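Side-chain contacts in SusD homolog (Bacteroides thetaiotaomicron VPI-5482, PDB 3IHV), which probably binds glycans at the cell surface as an outer-membrane protein of the SusD family: residues A197-L202 against R228-S233; L202-A207 against E466-Q471; R521-D524 against Q528-Q531; A82-G87 against F129-R134. All blocks are in the same frame, centred on the assembly; numbering follows the deposited sequence.

From the N terminus, contact 4 comes first and closes a loop of 41 mostly helical residues between 82-87 and 129-134, joining helices 75-101 and 107-135. Contact 1 follows in series and joins helix 195-210 to helix 219-232 across a short connection. Contact 2 crosses it: 202-207 starts on the same helix, sharing L202 with contact 1, but its partner 466-471 lies far beyond 228-233, so the early helices are tied to the later SusD-family region. Contact 3 is last and most local, folding the tail after helix 520-525 back on that helix. F129 of contact 4 packs against L201 of contact 1 and V205 of contact 2, linking these three, whereas contact 3 touches none of them.

Contact 1. Residues A197-L202 against R228-S233; sequences AALGLL and RILVES
L199 and L230 carry this contact between two helices, 195-210 and 219-232, with I229 at its outer margin. The CA atoms of L199 and L230 are 6.4 Å apart, the nearest backbone pair across the two segments, and both side chains leave the backbone toward the opposing helix. L199 CD1 does most of the touching. It lies 3.9 Å from CG2 of I229 and also reaches CB of L230 at 4.0 Å. The second methyl of L199, CD2, meets the same I229 CG2, so one isoleucine branch is touched by both ends of the leucine fork, the two side chains crossing at about a right angle. L230 sends its own tip elsewhere: with CG anti to the backbone N (chi1 174°), it carries CD2 to the backbone of G200, 4.0 Å from that residue's N. The helix segments run roughly antiparallel, at 139° with their axes 9.4 Å apart, consistent with the TPR-like helical part of the SusD family. Y179 touches both L199 and I229, and V400 of helix 397-412 lies against L230. The hydroxyl of S233 turns back to donate to the carbonyl O of L230 at 2.7 Å, tilted from the carbonyl plane; the same OG is also bonded to K235 N. No hydrogen bond or charge pair spans the two segments, so between them the contact rests on the fit of methyl against methylene and glycine backbone, and hence on dispersion and the exclusion of water rather than on any directional bond.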
# COMPACT_ATOMS: atom_id res chain seq x y z
N ALA A 197 -4.37 -13.23 -5.29
CA ALA A 197 -3.86 -11.88 -5.45
C ALA A 197 -4.38 -11.23 -6.71
O ALA A 197 -4.66 -10.04 -6.71
CB ALA A 197 -2.33 -11.86 -5.46
N ALA A 198 -4.44 -11.99 -7.80
CA ALA A 198 -4.99 -11.45 -9.04
C ALA A 198 -6.44 -11.05 -8.86
O ALA A 198 -6.83 -9.94 -9.29
CB ALA A 198 -4.84 -12.48 -10.24
N LEU A 199 -7.24 -11.90 -8.23
CA LEU A 199 -8.66 -11.57 -8.03
C LEU A 199 -8.80 -10.41 -7.04
O LEU A 199 -9.62 -9.53 -7.22
CB LEU A 199 -9.43 -12.76 -7.48
CG LEU A 199 -9.67 -13.97 -8.38
CD1 LEU A 199 -9.95 -15.25 -7.54
CD2 LEU A 199 -10.81 -13.64 -9.34
N GLY A 200 -7.99 -10.44 -5.98
CA GLY A 200 -8.04 -9.34 -5.00
C GLY A 200 -7.69 -7.99 -5.59
O GLY A 200 -8.39 -6.96 -5.38
N LEU A 201 -6.60 -7.96 -6.37
CA LEU A 201 -6.18 -6.72 -6.98
C LEU A 201 -7.21 -6.24 -8.00
O LEU A 201 -7.50 -5.05 -8.06
CB LEU A 201 -4.78 -6.85 -7.60
CG LEU A 201 -4.25 -5.56 -8.24
CD1 LEU A 201 -4.16 -4.45 -7.23
CD2 LEU A 201 -2.89 -5.84 -8.87
N LEU A 202 -7.75 -7.15 -8.79
CA LEU A 202 -8.77 -6.79 -9.78
C LEU A 202 -10.00 -6.18 -9.09
O LEU A 202 -10.60 -5.24 -9.60
CB LEU A 202 -9.13 -7.97 -10.67
CG LEU A 202 -10.12 -7.66 -11.78
CD1 LEU A 202 -9.66 -6.47 -12.63
CD2 LEU A 202 -10.41 -8.92 -12.65
N ARG A 228 -16.47 -11.91 -4.93
CA ARG A 228 -17.28 -13.10 -4.64
C ARG A 228 -16.55 -14.40 -5.01
O ARG A 228 -16.58 -15.38 -4.26
CB ARG A 228 -18.62 -13.03 -5.40
CG ARG A 228 -19.59 -14.18 -5.16
CD ARG A 228 -20.78 -14.11 -6.15
NE ARG A 228 -21.71 -13.02 -5.86
CZ ARG A 228 -22.54 -12.47 -6.74
NH1 ARG A 228 -22.54 -12.83 -8.01
NH2 ARG A 228 -23.34 -11.49 -6.35
N ILE A 229 -15.91 -14.42 -6.18
CA ILE A 229 -15.20 -15.63 -6.64
C ILE A 229 -14.13 -15.96 -5.61
O ILE A 229 -14.02 -17.12 -5.15
CB ILE A 229 -14.52 -15.36 -8.04
CG1 ILE A 229 -15.61 -15.23 -9.12
CG2 ILE A 229 -13.52 -16.48 -8.42
CD1 ILE A 229 -15.13 -14.64 -10.42
N LEU A 230 -13.39 -14.93 -5.20
CA LEU A 230 -12.31 -15.13 -4.22
C LEU A 230 -12.84 -15.58 -2.85
O LEU A 230 -12.32 -16.54 -2.25
CB LEU A 230 -11.47 -13.88 -4.10
CG LEU A 230 -10.38 -13.89 -3.02
CD1 LEU A 230 -9.46 -15.10 -3.16
CD2 LEU A 230 -9.57 -12.56 -3.02
N VAL A 231 -13.87 -14.89 -2.37
CA VAL A 231 -14.45 -15.19 -1.06
C VAL A 231 -15.06 -16.58 -1.04
O VAL A 231 -14.79 -17.39 -0.13
CB VAL A 231 -15.42 -14.05 -0.61
CG1 VAL A 231 -16.13 -14.45 0.73
CG2 VAL A 231 -14.66 -12.74 -0.47
N GLU A 232 -15.80 -16.93 -2.07
CA GLU A 232 -16.43 -18.25 -2.14
C GLU A 232 -15.49 -19.42 -2.45
O GLU A 232 -15.86 -20.57 -2.25
CB GLU A 232 -17.62 -18.21 -3.10
CG GLU A 232 -18.66 -17.20 -2.61
CD GLU A 232 -20.01 -17.24 -3.32
OE1 GLU A 232 -20.12 -17.84 -4.40
OE2 GLU A 232 -20.97 -16.61 -2.78
N SER A 233 -14.25 -19.13 -2.83
CA SER A 233 -13.33 -20.18 -3.17
C SER A 233 -12.92 -20.97 -1.94
O SER A 233 -12.53 -22.10 -2.06
CB SER A 233 -12.04 -19.61 -3.78
OG SER A 233 -11.23 -18.94 -2.83

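Contact 2. Residues L202-A207 against E466-Q471; sequences LTKVYA and EGHRRQ
H468 meets K204 where a turn of the later SusD-family region comes up against helix 195-210, and the two residues before it shape the turn. E466 comes first. Its carbonyl O stands 3.3 Å above one face of the H468 ring, offset toward the rim, while its carboxylate is engaged in salt bridges with K370 and R396. G467 then turns the chain at a positive phi of 96°, where a side chain would collide with the carbonyl O of E466. At H468 the imidazole is presented to the lysine: ND1 lies 3.2 Å from K204 NZ and CE1 follows at 3.4 Å, the ammonium approaching the ring obliquely. K204 reaches it through a chain that is extended at first and bends at chi3 (-79°), and the two side chains cross at about a right angle. A water joins them more clearly. It accepts from K204 NZ at 3.1 Å and is hydrogen-bonded to H468 ND1 at 2.7 Å, sitting at the ring edge in the imidazole plane. K204 also forms a salt bridge with D399 of helix 397-412, which touches H468 as well, so lysine, histidine and aspartate gather between a helix of the TPR-like part and the region packed on it. The positive charge so close to the ring would probably disfavour protonation of H468, an effect that the aspartate may partly offset. Past H468 the chain enters helix 469-475, whose first residues, R469 and R470, direct their guanidinium groups to other partners, among them D50 for R469 and N68 for R470.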
# COMPACT_ATOMS: atom_id res chain seq x y z
N LEU A 202 -7.75 -7.15 -8.79
CA LEU A 202 -8.77 -6.79 -9.78
C LEU A 202 -10.00 -6.18 -9.09
O LEU A 202 -10.60 -5.24 -9.60
CB LEU A 202 -9.13 -7.97 -10.67
CG LEU A 202 -10.12 -7.66 -11.78
CD1 LEU A 202 -9.66 -6.47 -12.63
CD2 LEU A 202 -10.41 -8.92 -12.65
N THR A 203 -10.36 -6.71 -7.93
CA THR A 203 -11.46 -6.14 -7.13
C THR A 203 -11.15 -4.68 -6.81
O THR A 203 -12.00 -3.81 -6.97
CB THR A 203 -11.64 -6.93 -5.81
OG1 THR A 203 -11.92 -8.29 -6.11
CG2 THR A 203 -12.74 -6.34 -4.91
N LYS A 204 -9.94 -4.41 -6.33
CA LYS A 204 -9.55 -3.03 -5.97
C LYS A 204 -9.51 -2.10 -7.19
O LYS A 204 -9.88 -0.95 -7.11
CB LYS A 204 -8.26 -2.98 -5.18
CG LYS A 204 -7.81 -1.56 -4.76
CD LYS A 204 -6.61 -1.58 -3.83
CE LYS A 204 -7.03 -1.92 -2.42
NZ LYS A 204 -5.95 -1.71 -1.44
N VAL A 205 -9.04 -2.63 -8.31
CA VAL A 205 -9.04 -1.88 -9.58
C VAL A 205 -10.43 -1.52 -9.99
O VAL A 205 -10.70 -0.37 -10.30
CB VAL A 205 -8.33 -2.73 -10.68
CG1 VAL A 205 -8.61 -2.21 -12.12
CG2 VAL A 205 -6.83 -2.87 -10.36
N TYR A 206 -11.35 -2.49 -9.97
CA TYR A 206 -12.72 -2.17 -10.32
C TYR A 206 -13.35 -1.17 -9.36
O TYR A 206 -14.07 -0.27 -9.81
CB TYR A 206 -13.61 -3.41 -10.35
CG TYR A 206 -13.41 -4.35 -11.53
CD1 TYR A 206 -13.43 -3.86 -12.85
CD2 TYR A 206 -13.43 -5.71 -11.35
CE1 TYR A 206 -13.27 -4.74 -13.94
CE2 TYR A 206 -13.33 -6.59 -12.43
CZ TYR A 206 -13.29 -6.10 -13.72
OH TYR A 206 -13.18 -6.97 -14.79
N ALA A 207 -13.12 -1.34 -8.06
CA ALA A 207 -13.69 -0.39 -7.08
C ALA A 207 -13.19 1.05 -7.34
O ALA A 207 -13.96 2.00 -7.25
CB ALA A 207 -13.33 -0.83 -5.63
N GLU A 466 -1.01 1.30 6.19
CA GLU A 466 -0.57 0.35 5.16
C GLU A 466 -0.66 0.91 3.71
O GLU A 466 -0.52 0.18 2.73
CB GLU A 466 -1.37 -0.94 5.26
CG GLU A 466 -1.15 -1.70 6.55
CD GLU A 466 -2.06 -2.90 6.69
OE1 GLU A 466 -2.09 -3.79 5.79
OE2 GLU A 466 -2.75 -2.98 7.72
N GLY A 467 -0.90 2.22 3.59
CA GLY A 467 -0.78 2.92 2.32
C GLY A 467 -2.02 3.12 1.49
O GLY A 467 -1.90 3.49 0.32
N HIS A 468 -3.18 2.90 2.08
CA HIS A 468 -4.44 2.97 1.35
C HIS A 468 -5.31 4.17 1.62
O HIS A 468 -6.19 4.50 0.81
CB HIS A 468 -5.29 1.72 1.68
CG HIS A 468 -4.51 0.45 1.52
ND1 HIS A 468 -3.95 0.07 0.31
CD2 HIS A 468 -4.06 -0.42 2.45
CE1 HIS A 468 -3.24 -1.03 0.50
NE2 HIS A 468 -3.29 -1.35 1.79
N ARG A 469 -5.10 4.83 2.74
CA ARG A 469 -6.06 5.84 3.13
C ARG A 469 -6.22 7.00 2.15
O ARG A 469 -7.33 7.40 1.80
CB ARG A 469 -5.77 6.36 4.54
CG ARG A 469 -6.86 7.27 5.08
CD ARG A 469 -8.17 6.53 5.19
NE ARG A 469 -9.19 7.24 5.96
CZ ARG A 469 -10.37 6.69 6.24
NH1 ARG A 469 -10.67 5.48 5.79
NH2 ARG A 469 -11.27 7.37 6.95
N ARG A 470 -5.10 7.58 1.75
CA ARG A 470 -5.16 8.71 0.82
C ARG A 470 -5.81 8.33 -0.50
O ARG A 470 -6.71 9.04 -1.01
CB ARG A 470 -3.77 9.26 0.63
CG ARG A 470 -3.72 10.51 -0.24
CD ARG A 470 -2.43 11.26 -0.01
NE ARG A 470 -2.25 12.30 -1.01
CZ ARG A 470 -1.47 13.36 -0.91
NH1 ARG A 470 -0.73 13.56 0.17
NH2 ARG A 470 -1.39 14.21 -1.92
N GLN A 471 -5.41 7.19 -1.09
CA GLN A 471 -6.06 6.82 -2.35
C GLN A 471 -7.54 6.47 -2.19
O GLN A 471 -8.32 6.68 -3.12
CB GLN A 471 -5.31 5.70 -3.06
CG GLN A 471 -3.92 6.07 -3.49
CD GLN A 471 -3.90 7.19 -4.49
OE1 GLN A 471 -3.14 8.16 -4.33
NE2 GLN A 471 -4.79 7.12 -5.48
O HOH W 1 -4.91 1.16 -2.02

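Contact 3. Residues R521-D524 against Q528-Q531; sequences RDMD and QFNQ. With EDO (1,2-ethanediol), chain I; EDO (1,2-ethanediol), chain J.
Bends at chi2 (-67°) and chi3 (-47°) fold M523, a selenomethionine, over the returning chain; with CG set beside the backbone N (chi1 -68°), they curl SE and CE in the same sense toward F529 and Q531. SE of M523 comes within 3.8 Å of F529 CB and lies at the edge of that phenyl ring, near its plane. Beyond it the methyl CE of M523 settles on backbone, 3.6 Å from the carbonyl O of F529 and slightly closer to the amide N of Q531. Q531 crosses the selenomethionine at about a right angle and brings NE2 to 3.6 Å from CG of M523, while its OE1 accepts a hydrogen bond from the backbone N of I518. F529 is turned toward helix 520-525, its CD2 standing 4.0 Å from the carbonyl O of D522. D522 adds a charged group beside this apolar meeting: its OD1 forms a salt bridge with NH1 of R521 at 3.2 Å. D522 OD1 also accepts a hydrogen bond of 2.6 Å from O1 of one 1,2-ethanediol, probably left from crystallisation, and a weak one from a second diol that also sits at the edge of the F529 ring. A leucine in place of D522 would probably leave the R521 guanidinium without its nearby countercharge and the diol hydroxyl without its acceptor. The whole is a short chain reversal near the C terminus, in which the loop doubles back on helix 520-525; Q78 and W81 of helix 75-101 touch D522, and V139 from the loop after helix 107-135 packs on F529.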
# COMPACT_ATOMS: atom_id res chain seq x y z
N ARG A 521 10.06 17.00 -15.99
CA ARG A 521 11.04 16.50 -16.95
C ARG A 521 10.35 15.85 -18.13
O ARG A 521 10.75 16.05 -19.26
CB ARG A 521 11.96 15.46 -16.31
CG ARG A 521 12.99 14.85 -17.31
CD ARG A 521 13.65 13.55 -16.79
NE ARG A 521 14.28 12.77 -17.88
CZ ARG A 521 13.73 11.74 -18.55
NH1 ARG A 521 12.50 11.29 -18.30
NH2 ARG A 521 14.44 11.14 -19.49
N ASP A 522 9.31 15.07 -17.86
CA ASP A 522 8.55 14.40 -18.92
C ASP A 522 7.67 15.34 -19.70
O ASP A 522 7.57 15.23 -20.92
CB ASP A 522 7.80 13.19 -18.35
CG ASP A 522 8.75 12.22 -17.68
OD1 ASP A 522 9.32 11.37 -18.40
OD2 ASP A 522 9.05 12.36 -16.50
N MSE A 523 7.08 16.32 -19.03
CA MSE A 523 6.33 17.38 -19.72
C MSE A 523 7.22 18.06 -20.75
O MSE A 523 6.82 18.29 -21.90
CB MSE A 523 5.84 18.43 -18.71
CG MSE A 523 4.77 17.94 -17.75
SE MSE A 523 3.08 17.53 -18.66
CE MSE A 523 2.89 19.05 -19.72
N ASP A 524 8.44 18.39 -20.31
CA ASP A 524 9.42 19.06 -21.14
C ASP A 524 9.89 18.25 -22.35
O ASP A 524 10.33 18.83 -23.33
CB ASP A 524 10.65 19.46 -20.31
CG ASP A 524 10.35 20.58 -19.30
OD1 ASP A 524 9.31 21.24 -19.39
OD2 ASP A 524 11.18 20.81 -18.42
N GLN A 528 3.25 16.61 -26.70
CA GLN A 528 1.78 16.42 -26.74
C GLN A 528 1.16 16.28 -25.35
O GLN A 528 -0.06 16.21 -25.24
CB GLN A 528 1.41 15.18 -27.56
CG GLN A 528 1.91 15.25 -29.01
CD GLN A 528 1.24 14.20 -29.87
OE1 GLN A 528 0.04 14.27 -30.10
NE2 GLN A 528 2.02 13.23 -30.36
N PHE A 529 1.97 16.22 -24.29
CA PHE A 529 1.40 16.03 -22.95
C PHE A 529 0.71 17.28 -22.45
O PHE A 529 1.12 18.39 -22.78
CB PHE A 529 2.51 15.74 -21.93
CG PHE A 529 2.97 14.31 -21.88
CD1 PHE A 529 2.62 13.38 -22.86
CD2 PHE A 529 3.82 13.91 -20.84
CE1 PHE A 529 3.08 12.11 -22.80
CE2 PHE A 529 4.28 12.60 -20.78
CZ PHE A 529 3.91 11.71 -21.77
N ASN A 530 -0.32 17.05 -21.63
CA ASN A 530 -1.01 18.07 -20.87
C ASN A 530 -0.74 17.75 -19.39
O ASN A 530 -0.79 16.59 -18.96
CB ASN A 530 -2.51 18.03 -21.12
CG ASN A 530 -2.90 18.61 -22.47
OD1 ASN A 530 -2.29 19.58 -22.96
ND2 ASN A 530 -3.98 18.07 -23.05
N GLN A 531 -0.43 18.80 -18.64
CA GLN A 531 -0.24 18.70 -17.21
C GLN A 531 -1.62 18.52 -16.54
O GLN A 531 -2.63 18.94 -17.07
CB GLN A 531 0.48 19.95 -16.68
CG GLN A 531 0.75 19.94 -15.18
CD GLN A 531 1.51 18.72 -14.72
OE1 GLN A 531 0.90 17.71 -14.33
NE2 GLN A 531 2.83 18.76 -14.84
C1 EDO I . 7.39 7.80 -20.90
O1 EDO I . 8.34 7.35 -19.96
C2 EDO I . 6.30 8.55 -20.20
O2 EDO I . 6.66 9.93 -20.06
C1 EDO J . 10.03 11.14 -21.87
O1 EDO J . 9.07 10.68 -20.91
C2 EDO J . 11.19 10.18 -21.95
O2 EDO J . 10.69 8.86 -22.08

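Contact 4. Residues A82-G87 against F129-R134; sequences AALYTG and FELVRR. With EDO (1,2-ethanediol), chain K.
A methyl of L131 rests on the face of the Y85 ring, a CH-pi contact in which CD1 lies 3.7 Å from the ring centroid and 23° off the ring normal. It joins helices 75-101 and 107-135, a helical hairpin in the TPR-like part of the SusD fold, whose segments run close to antiparallel at 146°. The phenol is held in place at its far end by a hydrogen bond from OH to the carbonyl O of V139. Next to it L84 and L131 lie alongside each other, pointing opposite ways, CD1 of L84 meeting CD2 of L131 at 3.6 Å. The other methyl of L84, CD2, lies 3.9 Å from CB of E130, whose chain then bends at chi2 and leads the carboxylate away from the first helix. There the buried OE1 is gripped by three N-H groups, while OE2 is bonded to the hydroxyl of Y37. At E130, an alanine would keep the CB touching L84 but is likely to leave the guanidinium groups of R133 and R134 without their shared countercharge. R133 approaches side-on, its NE at 2.9 Å and NH2 at 3.1 Å both pointing at E130 OE1 within the guanidinium plane. NE of R134 reaches E130 OE1 at 2.9 Å, from 47° out of the carboxylate plane.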
# COMPACT_ATOMS: atom_id res chain seq x y z
N ALA A 82 9.34 7.14 -13.45
CA ALA A 82 10.36 6.39 -14.17
C ALA A 82 10.43 4.94 -13.72
O ALA A 82 10.56 4.05 -14.55
CB ALA A 82 11.75 7.08 -14.03
N ALA A 83 10.33 4.68 -12.44
CA ALA A 83 10.41 3.30 -11.94
C ALA A 83 9.23 2.46 -12.41
O ALA A 83 9.39 1.28 -12.79
CB ALA A 83 10.53 3.27 -10.38
N LEU A 84 8.03 3.03 -12.40
CA LEU A 84 6.85 2.30 -12.88
C LEU A 84 7.04 1.94 -14.33
O LEU A 84 6.78 0.80 -14.75
CB LEU A 84 5.57 3.13 -12.66
CG LEU A 84 5.14 3.20 -11.17
CD1 LEU A 84 4.14 4.38 -10.82
CD2 LEU A 84 4.52 1.80 -10.74
N TYR A 85 7.47 2.91 -15.13
CA TYR A 85 7.70 2.64 -16.56
C TYR A 85 8.82 1.63 -16.79
O TYR A 85 8.79 0.87 -17.76
CB TYR A 85 7.85 3.94 -17.37
CG TYR A 85 6.48 4.53 -17.70
CD1 TYR A 85 5.65 3.90 -18.64
CD2 TYR A 85 6.00 5.66 -17.07
CE1 TYR A 85 4.38 4.37 -18.92
CE2 TYR A 85 4.72 6.15 -17.35
CZ TYR A 85 3.93 5.52 -18.29
OH TYR A 85 2.68 5.99 -18.60
N THR A 86 9.80 1.58 -15.89
CA THR A 86 10.84 0.57 -15.98
C THR A 86 10.23 -0.81 -15.71
O THR A 86 10.54 -1.79 -16.40
CB THR A 86 11.98 0.88 -14.99
OG1 THR A 86 12.69 2.06 -15.43
CG2 THR A 86 12.96 -0.27 -14.89
N GLY A 87 9.39 -0.89 -14.69
CA GLY A 87 8.68 -2.13 -14.38
C GLY A 87 7.91 -2.61 -15.59
O GLY A 87 7.97 -3.79 -15.95
N PHE A 129 -1.82 0.29 -12.65
CA PHE A 129 -2.81 0.74 -11.67
C PHE A 129 -2.24 1.89 -10.87
O PHE A 129 -2.93 2.88 -10.65
CB PHE A 129 -3.21 -0.42 -10.74
CG PHE A 129 -4.25 -0.06 -9.70
CD1 PHE A 129 -5.37 0.68 -10.04
CD2 PHE A 129 -4.16 -0.51 -8.42
CE1 PHE A 129 -6.33 1.01 -9.12
CE2 PHE A 129 -5.16 -0.19 -7.48
CZ PHE A 129 -6.25 0.55 -7.86
N GLU A 130 -1.01 1.73 -10.37
CA GLU A 130 -0.36 2.82 -9.64
C GLU A 130 -0.26 4.07 -10.50
O GLU A 130 -0.54 5.17 -10.02
CB GLU A 130 1.04 2.45 -9.11
CG GLU A 130 1.05 1.38 -8.03
CD GLU A 130 0.66 1.89 -6.63
OE1 GLU A 130 -0.10 2.87 -6.52
OE2 GLU A 130 1.10 1.27 -5.62
N LEU A 131 0.15 3.90 -11.75
CA LEU A 131 0.28 5.06 -12.65
C LEU A 131 -1.06 5.75 -12.83
O LEU A 131 -1.18 6.97 -12.68
CB LEU A 131 0.81 4.68 -14.04
CG LEU A 131 2.31 4.44 -14.19
CD1 LEU A 131 2.64 3.83 -15.57
CD2 LEU A 131 3.06 5.78 -13.96
N VAL A 132 -2.07 4.98 -13.18
CA VAL A 132 -3.33 5.62 -13.47
C VAL A 132 -3.99 6.27 -12.23
O VAL A 132 -4.56 7.37 -12.34
CB VAL A 132 -4.33 4.68 -14.20
CG1 VAL A 132 -4.99 3.64 -13.22
CG2 VAL A 132 -5.39 5.49 -14.92
N ARG A 133 -3.92 5.63 -11.06
CA ARG A 133 -4.59 6.19 -9.92
C ARG A 133 -3.81 7.39 -9.36
O ARG A 133 -4.42 8.32 -8.82
CB ARG A 133 -4.88 5.15 -8.81
CG ARG A 133 -3.68 4.69 -8.00
CD ARG A 133 -4.09 3.52 -7.15
NE ARG A 133 -3.03 3.05 -6.30
CZ ARG A 133 -3.21 2.44 -5.14
NH1 ARG A 133 -4.42 2.30 -4.64
NH2 ARG A 133 -2.18 2.03 -4.45
N ARG A 134 -2.48 7.38 -9.46
CA ARG A 134 -1.68 8.45 -8.89
C ARG A 134 -1.44 9.64 -9.82
O ARG A 134 -1.32 10.78 -9.35
CB ARG A 134 -0.33 7.91 -8.36
CG ARG A 134 -0.54 6.89 -7.25
CD ARG A 134 0.77 6.34 -6.69
NE ARG A 134 0.50 5.49 -5.55
CZ ARG A 134 0.33 5.91 -4.29
NH1 ARG A 134 0.41 7.20 -3.94
NH2 ARG A 134 0.05 5.01 -3.36
C1 EDO K . 12.56 2.65 -20.12
O1 EDO K . 11.48 2.84 -19.21
C2 EDO K . 13.40 1.47 -19.66
O2 EDO K . 13.78 1.63 -18.29